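Local coordinates for protein vestitone reductase (Medicago sativa, PDB 2P4H) that catalyses the stereospecific, NADPH-dependent reduction of (3R)-vestitone, the penultimate step in biosynthesis of the defensive phytoalexin medicarpin, at residues Ile180-Pro188 against Pro243-Pro251; Ser130-Glu141 against Leu286-Leu294. All coordinates share one frame; numbering follows the deposited sequence.

Contact 1. Residues Ile180-Pro188 against Pro243-Pro251; sequences IDVVTLILP and PGGRYNCSP
The carbonyl oxygen of Tyr247 is gripped by two groups of the adjacent strand: the amide N of Ile186, 2.9 Å away, and the CA of Leu185 in a CA-H...O contact. Gly245 O is held likewise by Thr184 N and the CA of Val183, while the amides of Gly245, Tyr247 and Cys249 reach the carbonyls of Val182, Thr184 and Ile186. This parallel ladder joins strands 182-187 and 245-248, the last two of the Rossmann-fold sheet, with a crossing angle of -26°. Glycines suit its start: a side chain on Gly244 would run into Val182 O, and Gly245 has a positive phi at which a CB would press on the carbonyl oxygen of the preceding residue.

On the face bearing Thr184, Arg246, Ile186 and Asn248, the arginine chain bends at chi3 (79°), bringing one face of its guanidinium against Ile186 CD1, which stands 3.3 Å off the plane and nearer the edge than the centre. Thr184 OG1 sits near that plane, at the guanidinium edge, and packs against Arg246 CG at 3.5 Å. Glu168 OE2 of helix 158-177 hydrogen-bonds Thr184 OG1 and forms a salt bridge with Arg246 NE, matching the buried arginine's charge. Asn248 rests OD1 on Ile186 CD1 and sends ND2 to Asn290 O.

On the opposite face, with Leu185, Val183 CG1 meets Tyr247 CD2 obliquely at 4.0 Å. The tyrosine hydroxyl donates to Pro243 O (OH to O 2.6 Å), an acceptor lying in the ring plane, which fixes the ring's position. Helix 227-239 packs on Val183 and Leu185. The side chain of Leu187 lies about 4 Å from that of Leu13, predicted to bind NADP(+), and its CD2 rests on Cys249 CB at 3.6 Å. Pro188, lacking an N-H, cannot give Cys249 O the bond that Thr184 N and Ile186 N give to Gly245 O and Tyr247 O; its CD, 3.1 Å from Cys249 O, abuts a buried carbonyl oxygen without a polar partner.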
loop_
_atom_site.group_PDB
_atom_site.type_symbol
_atom_site.label_atom_id
_atom_site.label_comp_id
_atom_site.label_asym_id
_atom_site.label_seq_id
_atom_site.Cartn_x
_atom_site.Cartn_y
_atom_site.Cartn_z
ATOM N N ILE A 180 16.802 11.196 9.020
ATOM C CA ILE A 180 15.544 10.611 9.474
ATOM C C ILE A 180 15.569 9.132 9.104
ATOM O O ILE A 180 15.937 8.781 7.984
ATOM C CB ILE A 180 14.326 11.281 8.798
ATOM C CG1 ILE A 180 14.326 12.784 9.101
ATOM C CG2 ILE A 180 13.035 10.650 9.304
ATOM C CD1 ILE A 180 13.212 13.548 8.421
ATOM N N ASP A 181 15.199 8.267 10.046
ATOM C CA ASP A 181 15.194 6.829 9.785
ATOM C C ASP A 181 13.973 6.478 8.943
ATOM O O ASP A 181 12.896 6.181 9.472
ATOM C CB ASP A 181 15.158 6.036 11.091
ATOM C CG ASP A 181 15.550 4.584 10.897
ATOM O OD1 ASP A 181 15.401 4.070 9.768
ATOM O OD2 ASP A 181 16.005 3.951 11.874
ATOM N N VAL A 182 14.162 6.505 7.628
ATOM C CA VAL A 182 13.097 6.232 6.679
ATOM C C VAL A 182 13.114 4.834 6.091
ATOM O O VAL A 182 14.163 4.302 5.734
ATOM C CB VAL A 182 13.150 7.229 5.493
ATOM C CG1 VAL A 182 12.150 6.824 4.409
ATOM C CG2 VAL A 182 12.863 8.636 5.984
ATOM N N VAL A 183 11.928 4.246 6.013
ATOM C CA VAL A 183 11.745 2.949 5.386
ATOM C C VAL A 183 10.635 3.169 4.370
ATOM O O VAL A 183 9.670 3.887 4.644
ATOM C CB VAL A 183 11.279 1.854 6.381
ATOM C CG1 VAL A 183 10.629 0.698 5.623
ATOM C CG2 VAL A 183 12.462 1.345 7.176
ATOM N N THR A 184 10.791 2.591 3.185
ATOM C CA THR A 184 9.749 2.686 2.176
ATOM C C THR A 184 9.329 1.258 1.876
ATOM O O THR A 184 10.164 0.350 1.822
ATOM C CB THR A 184 10.226 3.381 0.875
ATOM O OG1 THR A 184 11.276 2.620 0.268
ATOM C CG2 THR A 184 10.713 4.787 1.173
ATOM N N LEU A 185 8.029 1.051 1.719
ATOM C CA LEU A 185 7.507 -0.274 1.419
ATOM C C LEU A 185 6.952 -0.277 0.007
ATOM O O LEU A 185 6.023 0.471 -0.309
ATOM C CB LEU A 185 6.410 -0.659 2.416
ATOM C CG LEU A 185 6.872 -1.074 3.818
ATOM C CD1 LEU A 185 5.687 -1.103 4.769
ATOM C CD2 LEU A 185 7.540 -2.442 3.755
ATOM N N ILE A 186 7.539 -1.104 -0.847
ATOM C CA ILE A 186 7.101 -1.204 -2.232
ATOM C C ILE A 186 5.962 -2.220 -2.237
ATOM O O ILE A 186 6.182 -3.427 -2.117
ATOM C CB ILE A 186 8.268 -1.660 -3.123
ATOM C CG1 ILE A 186 9.457 -0.702 -2.942
ATOM C CG2 ILE A 186 7.828 -1.692 -4.582
ATOM C CD1 ILE A 186 10.767 -1.199 -3.549
ATOM N N LEU A 187 4.740 -1.714 -2.377
ATOM C CA LEU A 187 3.547 -2.547 -2.319
ATOM C C LEU A 187 2.901 -2.882 -3.652
ATOM O O LEU A 187 2.711 -2.017 -4.503
ATOM C CB LEU A 187 2.512 -1.875 -1.409
ATOM C CG LEU A 187 2.996 -1.556 0.009
ATOM C CD1 LEU A 187 1.958 -0.714 0.735
ATOM C CD2 LEU A 187 3.257 -2.846 0.762
ATOM N N PRO A 188 2.548 -4.160 -3.843
ATOM C CA PRO A 188 1.907 -4.668 -5.059
ATOM C C PRO A 188 0.392 -4.502 -4.883
ATOM O O PRO A 188 -0.054 -3.559 -4.230
ATOM C CB PRO A 188 2.339 -6.125 -5.065
ATOM C CG PRO A 188 2.240 -6.476 -3.606
ATOM C CD PRO A 188 2.838 -5.261 -2.902
ATOM N N PRO A 243 17.938 -2.174 9.133
ATOM C CA PRO A 243 18.309 -1.043 8.274
ATOM C C PRO A 243 17.164 -0.303 7.599
ATOM O O PRO A 243 16.181 -0.911 7.167
ATOM C CB PRO A 243 19.246 -1.678 7.249
ATOM C CG PRO A 243 19.878 -2.794 8.019
ATOM C CD PRO A 243 18.708 -3.377 8.772
ATOM N N GLY A 244 17.299 1.017 7.513
ATOM C CA GLY A 244 16.291 1.807 6.836
ATOM C C GLY A 244 16.520 1.602 5.348
ATOM O O GLY A 244 17.505 0.977 4.953
ATOM N N GLY A 245 15.616 2.117 4.525
ATOM C CA GLY A 245 15.750 1.959 3.089
ATOM C C GLY A 245 14.502 1.356 2.472
ATOM O O GLY A 245 13.432 1.363 3.091
ATOM N N ARG A 246 14.639 0.824 1.259
ATOM C CA ARG A 246 13.510 0.231 0.541
ATOM C C ARG A 246 13.306 -1.247 0.849
ATOM O O ARG A 246 14.265 -2.004 0.984
ATOM C CB ARG A 246 13.712 0.338 -0.971
ATOM C CG ARG A 246 14.193 1.668 -1.499
ATOM C CD ARG A 246 14.312 1.573 -3.009
ATOM N NE ARG A 246 13.021 1.703 -3.679
ATOM C CZ ARG A 246 12.780 1.326 -4.931
ATOM N NH1 ARG A 246 13.737 0.768 -5.664
ATOM N NH2 ARG A 246 11.592 1.554 -5.473
ATOM N N TYR A 247 12.044 -1.656 0.927
ATOM C CA TYR A 247 11.702 -3.054 1.160
ATOM C C TYR A 247 10.489 -3.455 0.336
ATOM O O TYR A 247 9.415 -2.861 0.476
ATOM C CB TYR A 247 11.365 -3.314 2.633
ATOM C CG TYR A 247 12.547 -3.319 3.570
ATOM C CD1 TYR A 247 13.237 -4.498 3.850
ATOM C CD2 TYR A 247 12.981 -2.140 4.166
ATOM C CE1 TYR A 247 14.334 -4.500 4.703
ATOM C CE2 TYR A 247 14.082 -2.127 5.023
ATOM C CZ TYR A 247 14.750 -3.312 5.283
ATOM O OH TYR A 247 15.849 -3.303 6.112
ATOM N N ASN A 248 10.664 -4.441 -0.536
ATOM C CA ASN A 248 9.535 -4.968 -1.297
ATOM C C ASN A 248 8.691 -5.700 -0.252
ATOM O O ASN A 248 9.237 -6.318 0.666
ATOM C CB ASN A 248 9.983 -6.011 -2.329
ATOM C CG ASN A 248 10.443 -5.404 -3.637
ATOM O OD1 ASN A 248 10.050 -4.297 -4.001
ATOM N ND2 ASN A 248 11.266 -6.150 -4.371
ATOM N N CYS A 249 7.373 -5.630 -0.382
ATOM C CA CYS A 249 6.471 -6.332 0.538
ATOM C C CYS A 249 5.449 -6.966 -0.401
ATOM O O CYS A 249 4.282 -6.563 -0.464
ATOM C CB CYS A 249 5.815 -5.335 1.489
ATOM S SG CYS A 249 4.864 -6.113 2.801
ATOM N N SER A 250 5.906 -7.995 -1.106
ATOM C CA SER A 250 5.123 -8.649 -2.150
ATOM C C SER A 250 5.429 -10.146 -2.153
ATOM O O SER A 250 6.149 -10.638 -3.021
ATOM C CB SER A 250 5.551 -8.007 -3.476
ATOM O OG SER A 250 4.823 -8.466 -4.587
ATOM N N PRO A 251 4.858 -10.892 -1.196
ATOM C CA PRO A 251 5.091 -12.336 -1.085
ATOM C C PRO A 251 4.485 -13.237 -2.149
ATOM O O PRO A 251 4.882 -14.398 -2.276
ATOM C CB PRO A 251 4.537 -12.659 0.298
ATOM C CG PRO A 251 3.346 -11.751 0.375
ATOM C CD PRO A 251 3.901 -10.438 -0.167
#

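Contact 2. Residues Ser130-Glu141 against Leu286-Leu294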
loop_
_atom_site.group_PDB
_atom_site.type_symbol
_atom_site.label_atom_id
_atom_site.label_comp_id
_atom_site.label_asym_id
_atom_site.label_seq_id
_atom_site.Cartn_x
_atom_site.Cartn_y
_atom_site.Cartn_z
ATOM N N SER A 130 8.213 -1.232 -11.605
ATOM C CA SER A 130 7.821 -2.040 -12.760
ATOM C C SER A 130 7.963 -1.478 -14.171
ATOM O O SER A 130 7.902 -2.236 -15.140
ATOM C CB SER A 130 6.384 -2.527 -12.559
ATOM O OG SER A 130 6.268 -3.262 -11.348
ATOM N N PHE A 131 8.148 -0.169 -14.300
ATOM C CA PHE A 131 8.288 0.438 -15.620
ATOM C C PHE A 131 9.733 0.853 -15.868
ATOM O O PHE A 131 10.011 2.019 -16.147
ATOM C CB PHE A 131 7.372 1.660 -15.747
ATOM C CG PHE A 131 5.907 1.344 -15.612
ATOM C CD1 PHE A 131 5.298 1.295 -14.360
ATOM C CD2 PHE A 131 5.134 1.096 -16.743
ATOM C CE1 PHE A 131 3.941 1.005 -14.238
ATOM C CE2 PHE A 131 3.778 0.804 -16.632
ATOM C CZ PHE A 131 3.179 0.758 -15.377
ATOM N N ASN A 132 10.644 -0.110 -15.771
ATOM C CA ASN A 132 12.070 0.147 -15.958
ATOM C C ASN A 132 12.571 -0.005 -17.393
ATOM O O ASN A 132 13.762 0.160 -17.657
ATOM C CB ASN A 132 12.888 -0.761 -15.031
ATOM C CG ASN A 132 12.462 -2.216 -15.110
ATOM O OD1 ASN A 132 11.380 -2.588 -14.648
ATOM N ND2 ASN A 132 13.310 -3.049 -15.701
ATOM N N GLY A 133 11.667 -0.319 -18.315
ATOM C CA GLY A 133 12.057 -0.466 -19.707
ATOM C C GLY A 133 12.698 -1.797 -20.053
ATOM O O GLY A 133 12.866 -2.124 -21.229
ATOM N N LYS A 134 13.063 -2.566 -19.033
ATOM C CA LYS A 134 13.682 -3.868 -19.243
ATOM C C LYS A 134 12.643 -4.968 -19.051
ATOM O O LYS A 134 11.638 -4.770 -18.367
ATOM C CB LYS A 134 14.846 -4.055 -18.268
ATOM C CG LYS A 134 15.986 -3.070 -18.496
ATOM C CD LYS A 134 17.067 -3.182 -17.430
ATOM C CE LYS A 134 16.551 -2.744 -16.067
ATOM N NZ LYS A 134 17.626 -2.764 -15.038
ATOM N N ASP A 135 12.882 -6.125 -19.658
ATOM C CA ASP A 135 11.948 -7.240 -19.557
ATOM C C ASP A 135 12.348 -8.245 -18.483
ATOM O O ASP A 135 12.502 -9.434 -18.763
ATOM C CB ASP A 135 11.834 -7.953 -20.908
ATOM C CG ASP A 135 11.415 -7.019 -22.027
ATOM O OD1 ASP A 135 10.335 -6.400 -21.917
ATOM O OD2 ASP A 135 12.166 -6.905 -23.021
ATOM N N LYS A 136 12.512 -7.769 -17.252
ATOM C CA LYS A 136 12.887 -8.643 -16.146
ATOM C C LYS A 136 11.642 -9.101 -15.399
ATOM O O LYS A 136 10.816 -8.282 -14.995
ATOM C CB LYS A 136 13.833 -7.918 -15.182
ATOM C CG LYS A 136 15.129 -7.452 -15.826
ATOM C CD LYS A 136 16.218 -7.193 -14.792
ATOM C CE LYS A 136 15.833 -6.105 -13.806
ATOM N NZ LYS A 136 16.928 -5.869 -12.823
ATOM N N ASP A 137 11.510 -10.411 -15.213
ATOM C CA ASP A 137 10.349 -10.961 -14.524
ATOM C C ASP A 137 10.481 -10.958 -13.004
ATOM O O ASP A 137 9.514 -11.230 -12.300
ATOM C CB ASP A 137 10.055 -12.382 -15.013
ATOM C CG ASP A 137 11.170 -13.350 -14.695
ATOM O OD1 ASP A 137 10.993 -14.563 -14.943
ATOM O OD2 ASP A 137 12.222 -12.902 -14.201
ATOM N N VAL A 138 11.677 -10.663 -12.500
ATOM C CA VAL A 138 11.903 -10.601 -11.056
ATOM C C VAL A 138 12.680 -9.326 -10.751
ATOM O O VAL A 138 13.747 -9.085 -11.320
ATOM C CB VAL A 138 12.715 -11.809 -10.536
ATOM C CG1 VAL A 138 12.873 -11.713 -9.020
ATOM C CG2 VAL A 138 12.022 -13.108 -10.909
ATOM N N LEU A 139 12.141 -8.510 -9.854
ATOM C CA LEU A 139 12.774 -7.249 -9.478
ATOM C C LEU A 139 13.089 -7.205 -7.990
ATOM O O LEU A 139 12.490 -7.932 -7.198
ATOM C CB LEU A 139 11.843 -6.077 -9.809
ATOM C CG LEU A 139 11.374 -5.928 -11.257
ATOM C CD1 LEU A 139 10.412 -4.756 -11.368
ATOM C CD2 LEU A 139 12.575 -5.720 -12.165
ATOM N N ASP A 140 14.053 -6.369 -7.616
ATOM C CA ASP A 140 14.377 -6.197 -6.207
ATOM C C ASP A 140 14.474 -4.707 -5.881
ATOM O O ASP A 140 14.115 -3.860 -6.704
ATOM C CB ASP A 140 15.656 -6.957 -5.794
ATOM C CG ASP A 140 16.910 -6.444 -6.470
ATOM O OD1 ASP A 140 16.917 -5.302 -6.961
ATOM O OD2 ASP A 140 17.907 -7.200 -6.484
ATOM N N GLU A 141 14.948 -4.388 -4.687
ATOM C CA GLU A 141 15.026 -3.001 -4.246
ATOM C C GLU A 141 15.996 -2.090 -5.002
ATOM O O GLU A 141 16.039 -0.880 -4.748
ATOM C CB GLU A 141 15.317 -2.963 -2.740
ATOM C CG GLU A 141 14.178 -3.507 -1.862
ATOM C CD GLU A 141 14.112 -5.032 -1.790
ATOM O OE1 GLU A 141 15.000 -5.721 -2.340
ATOM O OE2 GLU A 141 13.160 -5.545 -1.163
ATOM N N LEU A 286 2.843 -8.921 -14.783
ATOM C CA LEU A 286 3.657 -8.123 -13.872
ATOM C C LEU A 286 4.817 -8.896 -13.270
ATOM O O LEU A 286 4.761 -10.112 -13.120
ATOM C CB LEU A 286 2.782 -7.552 -12.758
ATOM C CG LEU A 286 1.640 -6.668 -13.260
ATOM C CD1 LEU A 286 0.761 -6.264 -12.089
ATOM C CD2 LEU A 286 2.206 -5.444 -13.966
ATOM N N PRO A 287 5.896 -8.186 -12.913
ATOM C CA PRO A 287 7.076 -8.819 -12.327
ATOM C C PRO A 287 6.889 -9.228 -10.876
ATOM O O PRO A 287 6.078 -8.652 -10.148
ATOM C CB PRO A 287 8.146 -7.742 -12.474
ATOM C CG PRO A 287 7.363 -6.485 -12.290
ATOM C CD PRO A 287 6.119 -6.743 -13.115
ATOM N N ASP A 288 7.642 -10.242 -10.473
ATOM C CA ASP A 288 7.633 -10.717 -9.100
ATOM C C ASP A 288 8.543 -9.737 -8.354
ATOM O O ASP A 288 9.694 -9.528 -8.750
ATOM C CB ASP A 288 8.203 -12.144 -9.059
ATOM C CG ASP A 288 8.275 -12.723 -7.652
ATOM O OD1 ASP A 288 7.646 -12.173 -6.724
ATOM O OD2 ASP A 288 8.956 -13.756 -7.481
ATOM N N LEU A 289 8.021 -9.097 -7.312
ATOM C CA LEU A 289 8.820 -8.159 -6.529
ATOM C C LEU A 289 9.416 -8.970 -5.377
ATOM O O LEU A 289 8.796 -9.139 -4.324
ATOM C CB LEU A 289 7.940 -7.007 -6.019
ATOM C CG LEU A 289 7.057 -6.346 -7.091
ATOM C CD1 LEU A 289 6.289 -5.185 -6.478
ATOM C CD2 LEU A 289 7.909 -5.853 -8.256
ATOM N N ASN A 290 10.622 -9.485 -5.615
ATOM C CA ASN A 290 11.357 -10.325 -4.666
ATOM C C ASN A 290 11.350 -9.720 -3.270
ATOM O O ASN A 290 11.864 -8.628 -3.054
ATOM C CB ASN A 290 12.791 -10.504 -5.170
ATOM C CG ASN A 290 13.514 -11.657 -4.505
ATOM O OD1 ASN A 290 14.586 -12.071 -4.964
ATOM N ND2 ASN A 290 12.947 -12.183 -3.426
ATOM N N THR A 291 10.775 -10.452 -2.324
ATOM C CA THR A 291 10.643 -9.976 -0.956
ATOM C C THR A 291 11.638 -10.629 0.011
ATOM O O THR A 291 11.465 -10.619 1.234
ATOM C CB THR A 291 9.154 -10.143 -0.551
ATOM O OG1 THR A 291 8.373 -9.314 -1.424
ATOM C CG2 THR A 291 8.884 -9.726 0.878
ATOM N N LYS A 292 12.718 -11.158 -0.555
ATOM C CA LYS A 292 13.768 -11.791 0.233
ATOM C C LYS A 292 14.407 -10.825 1.240
ATOM O O LYS A 292 14.708 -11.215 2.364
ATOM C CB LYS A 292 14.841 -12.358 -0.701
ATOM C CG LYS A 292 16.043 -12.961 0.008
ATOM C CD LYS A 292 16.978 -13.625 -0.994
ATOM C CE LYS A 292 18.233 -14.171 -0.325
ATOM N NZ LYS A 292 19.070 -13.082 0.254
ATOM N N LYS A 293 14.604 -9.564 0.856
ATOM C CA LYS A 293 15.224 -8.603 1.770
ATOM C C LYS A 293 14.436 -8.452 3.071
ATOM O O LYS A 293 15.011 -8.463 4.165
ATOM C CB LYS A 293 15.371 -7.241 1.087
ATOM C CG LYS A 293 16.157 -6.221 1.899
ATOM C CD LYS A 293 16.185 -4.872 1.194
ATOM C CE LYS A 293 16.942 -3.825 2.004
ATOM N NZ LYS A 293 16.975 -2.502 1.307
ATOM N N LEU A 294 13.121 -8.315 2.958
ATOM C CA LEU A 294 12.283 -8.162 4.141
ATOM C C LEU A 294 12.277 -9.429 4.999
ATOM O O LEU A 294 12.295 -9.352 6.227
ATOM C CB LEU A 294 10.856 -7.787 3.725
ATOM C CG LEU A 294 9.825 -7.568 4.837
ATOM C CD1 LEU A 294 10.320 -6.517 5.817
ATOM C CD2 LEU A 294 8.505 -7.136 4.218
HETATM O O HOH W 1 11.910 -7.347 0.504
HETATM O O HOH W 2 14.385 -8.451 -1.943
#
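Ser130 lays its OG against Pro287 CG at 3.5 Å while hydrogen-bonding Gly126 O. After an exposed turn, Asp137 O accepts the amide of Asp288 (N to O 2.8 Å), starting a two-stranded parallel ladder. Val138 packs CG1 on Asn290 CB. Leu139 is clamped by its backbone: its N donates to Asp288 O and its O accepts from Asn290 N. Its apolar branch suits the inner face, where CD1 meets Pro287 CG at 3.6 Å and Leu289 CD2 beyond.

The bend of Glu141 at chi2 (79°) lays its carboxylate across the aliphatic chain of Lys293, Glu141 CD to Lys293 CD 3.6 Å. OE2 takes bonds from Asn248 N and from a water that accepts Leu294 N; OE1 takes another from a water that also binds Asn290 O and Lys293 N. Through the two waters the acid meets amides in the first turn of helix 292-296, which would probably stabilise its negative charge. An alanine here would remove the carboxylate and is likely to leave Asn248 N and both waters short of an acceptor.

The ladder lies between strand 219-226, whose His223 packs on Ser130 and Leu289 and hydrogen-bonds Pro287 O, and helix 292-296, where Leu294 touches Tyr247 of strand 245-248.

Overall arrangement
From the N terminus, the chain builds the first five strands of the Rossmann sheet, then passes through 130-141 just after strand 119-125. It adds strand 182-187 and, after 54 intervening residues, returns at 243-251 to close contact 1. Only later does 286-294 close contact 2 across 144 residues, so contact 1 is nested inside the larger loop. Their centres lie 14 Å apart, yet they touch at the sheet's edge. Strand 245-248 has no further strand of the sheet beside it; contact 2 meets its outward backbone instead, with Lys293 NZ 2.8 Å from Arg246 O. The later segment thereby ties the C-terminal part to the Rossmann sheet.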